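Local coordinates for FERM, RhoGEF and pleckstrin domain protein 2 (Danio rerio, PDB 6D21) that probably acts as a guanine nucleotide exchange factor that activates RAC1 and takes part in actin cytoskeleton remodelling, the chain here being its FERM domain, at residues G3-V8 with Q15-L20. Sequence-based numbering, arbitrary orientation.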
ATOM      1  N   GLY A   3     -17.146  20.881  16.451  1.00 75.05           N
ATOM      2  CA  GLY A   3     -17.301  19.659  15.687  1.00 53.60           C
ATOM      3  C   GLY A   3     -16.629  19.793  14.333  1.00 55.71           C
ATOM      4  O   GLY A   3     -16.580  20.883  13.767  1.00 59.66           O
ATOM      5  N   LEU A   4     -16.104  18.688  13.812  1.00 52.68           N
ATOM      6  CA  LEU A   4     -15.375  18.711  12.545  1.00 62.46           C
ATOM      7  C   LEU A   4     -16.063  17.891  11.469  1.00 56.12           C
ATOM      8  O   LEU A   4     -16.763  16.925  11.761  1.00 56.43           O
ATOM      9  CB  LEU A   4     -13.946  18.186  12.716  1.00 62.04           C
ATOM     10  CG  LEU A   4     -12.980  18.950  13.616  1.00 67.02           C
ATOM     11  CD1 LEU A   4     -11.594  18.349  13.479  1.00 64.73           C
ATOM     12  CD2 LEU A   4     -12.974  20.434  13.279  1.00 75.28           C
ATOM     13  N   GLN A   5     -15.841  18.280  10.220  1.00 46.64           N
ATOM     14  CA  GLN A   5     -16.313  17.510   9.088  1.00 51.77           C
ATOM     15  C   GLN A   5     -15.128  17.101   8.230  1.00 49.17           C
ATOM     16  O   GLN A   5     -14.444  17.936   7.639  1.00 46.85           O
ATOM     17  CB  GLN A   5     -17.328  18.301   8.272  1.00 55.75           C
ATOM     18  CG  GLN A   5     -17.939  17.495   7.149  1.00 66.83           C
ATOM     19  CD  GLN A   5     -19.205  18.117   6.621  1.00 76.77           C
ATOM     20  OE1 GLN A   5     -19.277  19.330   6.413  1.00 87.90           O
ATOM     21  NE2 GLN A   5     -20.224  17.294   6.419  1.00 80.15           N
ATOM     22  N   ILE A   6     -14.884  15.801   8.174  1.00 42.11           N
ATOM     23  CA  ILE A   6     -13.694  15.296   7.521  1.00 40.41           C
ATOM     24  C   ILE A   6     -14.088  14.444   6.316  1.00 39.30           C
ATOM     25  O   ILE A   6     -15.034  13.655   6.358  1.00 37.62           O
ATOM     26  CB  ILE A   6     -12.813  14.520   8.533  1.00 44.52           C
ATOM     27  CG1 ILE A   6     -12.212  15.507   9.548  1.00 50.18           C
ATOM     28  CG2 ILE A   6     -11.712  13.755   7.847  1.00 32.24           C
ATOM     29  CD1 ILE A   6     -11.115  14.930  10.412  1.00 49.23           C
ATOM     30  N   ARG A   7     -13.367  14.662   5.229  1.00 34.48           N
ATOM     31  CA  ARG A   7     -13.626  14.029   3.955  1.00 32.11           C
ATOM     32  C   ARG A   7     -12.656  12.866   3.763  1.00 31.71           C
ATOM     33  O   ARG A   7     -11.430  13.044   3.811  1.00 29.09           O
ATOM     34  CB  ARG A   7     -13.466  15.045   2.830  1.00 33.04           C
ATOM     35  CG  ARG A   7     -13.700  14.515   1.430  1.00 50.92           C
ATOM     36  CD  ARG A   7     -12.820  15.249   0.417  1.00 55.83           C
ATOM     37  NE  ARG A   7     -12.896  16.708   0.502  1.00 61.24           N
ATOM     38  CZ  ARG A   7     -13.551  17.479  -0.359  1.00 62.70           C
ATOM     39  NH1 ARG A   7     -14.212  16.949  -1.383  1.00 63.06           N
ATOM     40  NH2 ARG A   7     -13.537  18.790  -0.196  1.00 58.88           N
ATOM     41  N   VAL A   8     -13.195  11.674   3.556  1.00 28.61           N
ATOM     42  CA  VAL A   8     -12.326  10.518   3.376  1.00 27.44           C
ATOM     43  C   VAL A   8     -12.630   9.802   2.070  1.00 28.22           C
ATOM     44  O   VAL A   8     -13.766   9.405   1.806  1.00 37.53           O
ATOM     45  CB  VAL A   8     -12.456   9.521   4.528  1.00 32.99           C
ATOM     46  CG1 VAL A   8     -11.645   8.264   4.222  1.00 25.28           C
ATOM     47  CG2 VAL A   8     -12.005  10.167   5.834  1.00 28.28           C
ATOM     48  N   GLN A  15     -15.719   9.402  -2.237  1.00 52.32           N
ATOM     49  CA  GLN A  15     -15.496  10.213  -1.045  1.00 47.67           C
ATOM     50  C   GLN A  15     -16.748  10.345  -0.188  1.00 50.93           C
ATOM     51  O   GLN A  15     -17.815  10.733  -0.676  1.00 49.38           O
ATOM     52  CB  GLN A  15     -15.006  11.612  -1.431  1.00 49.79           C
ATOM     53  CG  GLN A  15     -13.707  11.628  -2.218  1.00 45.68           C
ATOM     54  CD  GLN A  15     -13.213  13.038  -2.455  1.00 53.85           C
ATOM     55  OE1 GLN A  15     -13.917  14.006  -2.163  1.00 56.35           O
ATOM     56  NE2 GLN A  15     -12.002  13.166  -2.986  1.00 54.74           N
ATOM     57  N   GLU A  16     -16.599  10.043   1.096  1.00 45.55           N
ATOM     58  CA  GLU A  16     -17.652  10.273   2.073  1.00 49.55           C
ATOM     59  C   GLU A  16     -17.221  11.287   3.130  1.00 49.39           C
ATOM     60  O   GLU A  16     -16.026  11.520   3.332  1.00 33.20           O
ATOM     61  CB  GLU A  16     -18.053   8.967   2.746  1.00 53.80           C
ATOM     62  CG  GLU A  16     -18.696   7.974   1.803  1.00 62.33           C
ATOM     63  CD  GLU A  16     -19.914   7.322   2.407  1.00 69.08           C
ATOM     64  OE1 GLU A  16     -20.540   6.480   1.729  1.00 76.70           O
ATOM     65  OE2 GLU A  16     -20.247   7.657   3.565  1.00 67.22           O
ATOM     66  N   PHE A  17     -18.206  11.877   3.805  1.00 49.83           N
ATOM     67  CA  PHE A  17     -17.946  12.875   4.835  1.00 45.53           C
ATOM     68  C   PHE A  17     -18.289  12.366   6.225  1.00 48.02           C
ATOM     69  O   PHE A  17     -19.297  11.692   6.429  1.00 46.38           O
ATOM     70  CB  PHE A  17     -18.708  14.167   4.531  1.00 46.76           C
ATOM     71  CG  PHE A  17     -18.096  14.954   3.424  1.00 56.55           C
ATOM     72  CD1 PHE A  17     -18.297  14.586   2.100  1.00 69.59           C
ATOM     73  CD2 PHE A  17     -17.267  16.026   3.700  1.00 58.85           C
ATOM     74  CE1 PHE A  17     -17.713  15.298   1.070  1.00 66.17           C
ATOM     75  CE2 PHE A  17     -16.682  16.736   2.682  1.00 63.34           C
ATOM     76  CZ  PHE A  17     -16.904  16.373   1.360  1.00 65.31           C
ATOM     77  N   TYR A  18     -17.414  12.686   7.172  1.00 35.59           N
ATOM     78  CA  TYR A  18     -17.514  12.197   8.534  1.00 35.96           C
ATOM     79  C   TYR A  18     -17.571  13.340   9.507  1.00 38.42           C
ATOM     80  O   TYR A  18     -16.700  14.206   9.499  1.00 44.51           O
ATOM     81  CB  TYR A  18     -16.322  11.297   8.859  1.00 35.99           C
ATOM     82  CG  TYR A  18     -16.311  10.057   8.024  1.00 34.99           C
ATOM     83  CD1 TYR A  18     -15.786  10.073   6.742  1.00 30.64           C
ATOM     84  CD2 TYR A  18     -16.851   8.870   8.508  1.00 32.01           C
ATOM     85  CE1 TYR A  18     -15.792   8.945   5.969  1.00 29.13           C
ATOM     86  CE2 TYR A  18     -16.868   7.745   7.749  1.00 30.21           C
ATOM     87  CZ  TYR A  18     -16.330   7.780   6.480  1.00 32.13           C
ATOM     88  OH  TYR A  18     -16.331   6.648   5.714  1.00 33.06           O
ATOM     89  N   GLU A  19     -18.595  13.339  10.356  1.00 43.26           N
ATOM     90  CA  GLU A  19     -18.708  14.358  11.380  1.00 46.98           C
ATOM     91  C   GLU A  19     -18.164  13.843  12.704  1.00 50.40           C
ATOM     92  O   GLU A  19     -18.587  12.802  13.204  1.00 57.72           O
ATOM     93  CB  GLU A  19     -20.158  14.818  11.509  1.00 60.61           C
ATOM     94  CG  GLU A  19     -20.812  15.046  10.153  1.00 69.79           C
ATOM     95  CD  GLU A  19     -21.685  16.272  10.124  1.00 82.03           C
ATOM     96  OE1 GLU A  19     -22.929  16.135  10.140  1.00 88.62           O
ATOM     97  OE2 GLU A  19     -21.113  17.378  10.074  1.00 93.93           O
ATOM     98  N   LEU A  20     -17.199  14.581  13.244  1.00 46.73           N
ATOM     99  CA  LEU A  20     -16.477  14.195  14.448  1.00 48.40           C
ATOM    100  C   LEU A  20     -16.288  15.399  15.334  1.00 49.46           C
ATOM    101  O   LEU A  20     -16.246  16.524  14.847  1.00 62.10           O
ATOM    102  CB  LEU A  20     -15.108  13.604  14.111  1.00 47.96           C
ATOM    103  CG  LEU A  20     -14.995  12.165  13.628  1.00 59.02           C
ATOM    104  CD1 LEU A  20     -15.212  12.095  12.136  1.00 71.16           C
ATOM    105  CD2 LEU A  20     -13.634  11.593  14.001  1.00 47.50           C
TER
HETATM  106  O   HOH W   1     -14.921   7.075   3.540  1.00 54.81           O
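Arg-7 and Phe-17 form a non-hydrogen-bonded pair in the antiparallel hairpin of strands 3-9 and 15-21, which opens the ubiquitin-like first lobe of the FERM domain. Their side chains run side by side, pointing the same way. With CG of Arg-7 anti to the backbone N (chi1 180°), CB and CG lie over one face of the phenyl ring: CG is 4.1 Å from the ring centroid, 26° off the normal, a CH-pi contact. Farther out, Phe-17 CZ sits over one face of the guanidinium, offset toward its rim, and the two planes are 54° apart, too tilted for a parallel stack. The guanidinium is also held at its edge, where NH1 donates to Gln-15 OE1 at 3.1 Å, in the carbonyl plane and close to the guanidinium plane. An alanine at Arg-7 would probably leave Gln-15 OE1 without this donor and take the cover of CG and the guanidinium from the CZ end of the ring, though CB would remain over it. Gln-5 meets the same ring differently, its CG lying near the ring plane, 3.8 Å from CD2.

Ile-6, Val-8, Tyr-18 and Leu-20 occupy the opposite face; Ile-6, Tyr-18 and Leu-20 touch helix 26-36, packing typical of the ubiquitin fold. Glu-16, on this face too, reaches Arg-36 of that helix in a salt bridge. Val-8 crosses Tyr-18 at about a right angle, its CB 3.7 Å from CE1. At the phenol end a water in the ring plane lies 2.6 Å from Tyr-18 OH and donates to Val-8 O, which also accepts Glu-16 N at 3.0 Å.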